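Molybdopterin-guanine dinucleotide biosynthesis protein B (MobB) (Archaeoglobus fulgidus, PDB 2F1R) probably binds GTP and takes part in the biosynthesis of the molybdopterin-guanine dinucleotide cofactor. Local coordinates at residues Gly30-Val35 against Asp95-Ile100. Residues are numbered along the deposited sequence; the frame is centred on the assembly and turned at random.
Sequences GLRVAV and DYDLVI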
ATOM      1  N   GLY A  30     -18.370 -11.857  -6.508  1.00 32.81           N
ATOM      2  CA  GLY A  30     -17.881 -10.558  -6.948  1.00 31.18           C
ATOM      3  C   GLY A  30     -17.893  -9.523  -5.821  1.00 29.94           C
ATOM      4  O   GLY A  30     -18.122  -8.333  -6.066  1.00 30.68           O
ATOM      5  N   LEU A  31     -17.693  -9.957  -4.585  1.00 26.85           N
ATOM      6  CA  LEU A  31     -17.328  -8.961  -3.584  1.00 24.70           C
ATOM      7  C   LEU A  31     -15.862  -8.552  -3.638  1.00 21.72           C
ATOM      8  O   LEU A  31     -15.020  -9.438  -3.813  1.00 22.24           O
ATOM      9  CB  LEU A  31     -17.781  -9.378  -2.195  1.00 25.38           C
ATOM     10  CG  LEU A  31     -19.069  -8.693  -1.727  1.00 29.01           C
ATOM     11  CD1 LEU A  31     -19.458  -7.575  -2.692  1.00 31.41           C
ATOM     12  CD2 LEU A  31     -20.202  -9.695  -1.597  1.00 32.27           C
ATOM     13  N   ARG A  32     -15.618  -7.269  -3.621  1.00 18.55           N
ATOM     14  CA  ARG A  32     -14.286  -6.680  -3.394  1.00 16.35           C
ATOM     15  C   ARG A  32     -13.981  -6.693  -1.896  1.00 12.32           C
ATOM     16  O   ARG A  32     -14.669  -6.024  -1.148  1.00  9.77           O
ATOM     17  CB  ARG A  32     -14.259  -5.173  -3.840  1.00 16.67           C
ATOM     18  CG  ARG A  32     -14.100  -4.872  -5.335  1.00 19.00           C
ATOM     19  CD  ARG A  32     -14.111  -3.294  -5.613  1.00 20.28           C
ATOM     20  NE  ARG A  32     -12.945  -2.501  -5.086  1.00 18.52           N
ATOM     21  CZ  ARG A  32     -11.669  -2.750  -5.349  1.00 15.80           C
ATOM     22  NH1 ARG A  32     -11.310  -3.795  -6.076  1.00 16.26           N
ATOM     23  NH2 ARG A  32     -10.746  -1.943  -4.883  1.00 18.64           N
ATOM     24  N   VAL A  33     -12.945  -7.434  -1.462  1.00 11.23           N
ATOM     25  CA  VAL A  33     -12.618  -7.540  -0.038  1.00  8.81           C
ATOM     26  C   VAL A  33     -11.212  -7.010   0.344  1.00  8.81           C
ATOM     27  O   VAL A  33     -10.218  -7.235  -0.353  1.00  7.48           O
ATOM     28  CB  VAL A  33     -12.842  -8.975   0.499  1.00  9.43           C
ATOM     29  CG1 VAL A  33     -12.730  -8.994   2.033  1.00  9.49           C
ATOM     30  CG2 VAL A  33     -14.206  -9.593   0.034  1.00  6.08           C
ATOM     31  N   ALA A  34     -11.119  -6.318   1.464  1.00  7.90           N
ATOM     32  CA  ALA A  34      -9.785  -5.988   2.003  1.00  8.31           C
ATOM     33  C   ALA A  34      -9.676  -6.493   3.444  1.00  8.92           C
ATOM     34  O   ALA A  34     -10.671  -6.504   4.160  1.00 10.20           O
ATOM     35  CB  ALA A  34      -9.517  -4.516   1.939  1.00  7.45           C
ATOM     36  N   VAL A  35      -8.493  -6.971   3.814  1.00  9.91           N
ATOM     37  CA  VAL A  35      -8.147  -7.405   5.190  1.00 10.24           C
ATOM     38  C   VAL A  35      -7.134  -6.446   5.830  1.00 10.72           C
ATOM     39  O   VAL A  35      -6.085  -6.126   5.209  1.00 10.37           O
ATOM     40  CB  VAL A  35      -7.597  -8.821   5.197  1.00  9.75           C
ATOM     41  CG1 VAL A  35      -7.070  -9.237   6.597  1.00 10.70           C
ATOM     42  CG2 VAL A  35      -8.654  -9.800   4.676  1.00  8.11           C
ATOM     43  N   ASP A  95     -13.861   1.997  -1.208  1.00 13.28           N
ATOM     44  CA  ASP A  95     -14.573   1.363  -2.316  1.00 12.15           C
ATOM     45  C   ASP A  95     -14.670  -0.145  -2.209  1.00 11.94           C
ATOM     46  O   ASP A  95     -15.034  -0.812  -3.151  1.00  9.87           O
ATOM     47  CB  ASP A  95     -13.952   1.750  -3.632  1.00 12.71           C
ATOM     48  CG  ASP A  95     -12.486   1.351  -3.713  1.00 16.37           C
ATOM     49  OD1 ASP A  95     -11.805   1.376  -2.661  1.00 22.26           O
ATOM     50  OD2 ASP A  95     -12.027   1.076  -4.823  1.00 14.84           O
ATOM     51  N   TYR A  96     -14.338  -0.696  -1.040  1.00 11.06           N
ATOM     52  CA  TYR A  96     -14.521  -2.109  -0.839  1.00 10.27           C
ATOM     53  C   TYR A  96     -15.935  -2.432  -0.421  1.00 11.21           C
ATOM     54  O   TYR A  96     -16.613  -1.633   0.201  1.00  9.85           O
ATOM     55  CB  TYR A  96     -13.531  -2.598   0.213  1.00  9.38           C
ATOM     56  CG  TYR A  96     -12.188  -2.648  -0.412  1.00 10.68           C
ATOM     57  CD1 TYR A  96     -11.756  -3.782  -1.057  1.00  9.99           C
ATOM     58  CD2 TYR A  96     -11.337  -1.519  -0.389  1.00  9.45           C
ATOM     59  CE1 TYR A  96     -10.489  -3.827  -1.647  1.00  9.65           C
ATOM     60  CE2 TYR A  96     -10.069  -1.554  -0.973  1.00 10.48           C
ATOM     61  CZ  TYR A  96      -9.646  -2.701  -1.611  1.00 12.85           C
ATOM     62  OH  TYR A  96      -8.353  -2.736  -2.203  1.00  9.11           O
ATOM     63  N   ASP A  97     -16.386  -3.627  -0.768  1.00 12.36           N
ATOM     64  CA  ASP A  97     -17.697  -4.082  -0.279  1.00 13.09           C
ATOM     65  C   ASP A  97     -17.677  -4.662   1.147  1.00 11.64           C
ATOM     66  O   ASP A  97     -18.694  -4.693   1.819  1.00 12.67           O
ATOM     67  CB  ASP A  97     -18.254  -5.125  -1.259  1.00 13.21           C
ATOM     68  CG  ASP A  97     -18.484  -4.520  -2.635  1.00 14.38           C
ATOM     69  OD1 ASP A  97     -19.123  -3.437  -2.697  1.00 14.70           O
ATOM     70  OD2 ASP A  97     -17.963  -5.080  -3.598  1.00 14.18           O
ATOM     71  N   LEU A  98     -16.516  -5.123   1.577  1.00 11.01           N
ATOM     72  CA  LEU A  98     -16.334  -5.685   2.882  1.00  9.80           C
ATOM     73  C   LEU A  98     -14.905  -5.424   3.309  1.00  9.34           C
ATOM     74  O   LEU A  98     -13.975  -5.661   2.532  1.00  8.50           O
ATOM     75  CB  LEU A  98     -16.593  -7.232   2.843  1.00 10.08           C
ATOM     76  CG  LEU A  98     -16.266  -8.019   4.141  1.00 11.39           C
ATOM     77  CD1 LEU A  98     -17.252  -7.625   5.221  1.00 10.78           C
ATOM     78  CD2 LEU A  98     -16.270  -9.526   3.929  1.00  9.25           C
ATOM     79  N   VAL A  99     -14.737  -4.992   4.560  1.00  9.19           N
ATOM     80  CA  VAL A  99     -13.419  -4.903   5.177  1.00 10.16           C
ATOM     81  C   VAL A  99     -13.396  -5.900   6.320  1.00  9.83           C
ATOM     82  O   VAL A  99     -14.216  -5.831   7.227  1.00  9.49           O
ATOM     83  CB  VAL A  99     -13.062  -3.441   5.686  1.00 10.43           C
ATOM     84  CG1 VAL A  99     -11.716  -3.412   6.434  1.00  8.91           C
ATOM     85  CG2 VAL A  99     -13.059  -2.447   4.507  1.00 11.76           C
ATOM     86  N   ILE A 100     -12.461  -6.832   6.269  1.00 10.55           N
ATOM     87  CA  ILE A 100     -12.196  -7.701   7.415  1.00 10.78           C
ATOM     88  C   ILE A 100     -10.914  -7.269   8.165  1.00 12.92           C
ATOM     89  O   ILE A 100      -9.874  -7.008   7.567  1.00 12.80           O
ATOM     90  CB  ILE A 100     -12.059  -9.169   6.994  1.00 11.16           C
ATOM     91  CG1 ILE A 100     -13.384  -9.615   6.363  1.00 11.10           C
ATOM     92  CG2 ILE A 100     -11.674 -10.055   8.199  1.00  6.81           C
ATOM     93  CD1 ILE A 100     -13.322 -10.884   5.639  1.00  8.58           C
TER
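The ring of Tyr96 lies between Arg32 and Ala34. On one face the guanidinium of Arg32 is stacked nearly flat, its plane 23° from the ring's and CZ 4.4 Å from the ring centroid, a cation-pi pair; on the opposite face Ala34 CB makes a CH-pi contact over the ring centre, 3.8 Å from the centroid, where a methyl is small enough to let the ring lie close. Arginine suits its place because its chain, bent at chi3 (67°), brings the flat cation over the ring while NH2 forms a salt bridge with Asp95 OD2 at 3.3 Å, the hydrogen bond within it being weak. Tyr96 OH is hydrogen-bonded to Asp62 OD2 of the second subunit, so an alanine here would probably leave that carboxylate without its hydroxyl partner and the guanidinium freer to turn, held by Asp95 but without the ring beneath it. The short acidic chain of Asp97 lets OD2 accept from Arg32 N at 3.2 Å, while Arg32 O receives Asp97 N. Beyond this junction strands 33-37 and 98-102 run parallel in the central sheet of a P-loop NTPase fold, joined by Ala34 N to Leu98 O (3.1 Å) and Ile100 N to Ala34 O (2.8 Å). Beta-branched Val33, Val35 and Ile100, suited to extended strands, share one face with Leu98; Ile19 and Met23 of helix 12-28 cover these three, and helix 149-160 covers Leu98, whereas Ala34 and Val99 face helix 85-93.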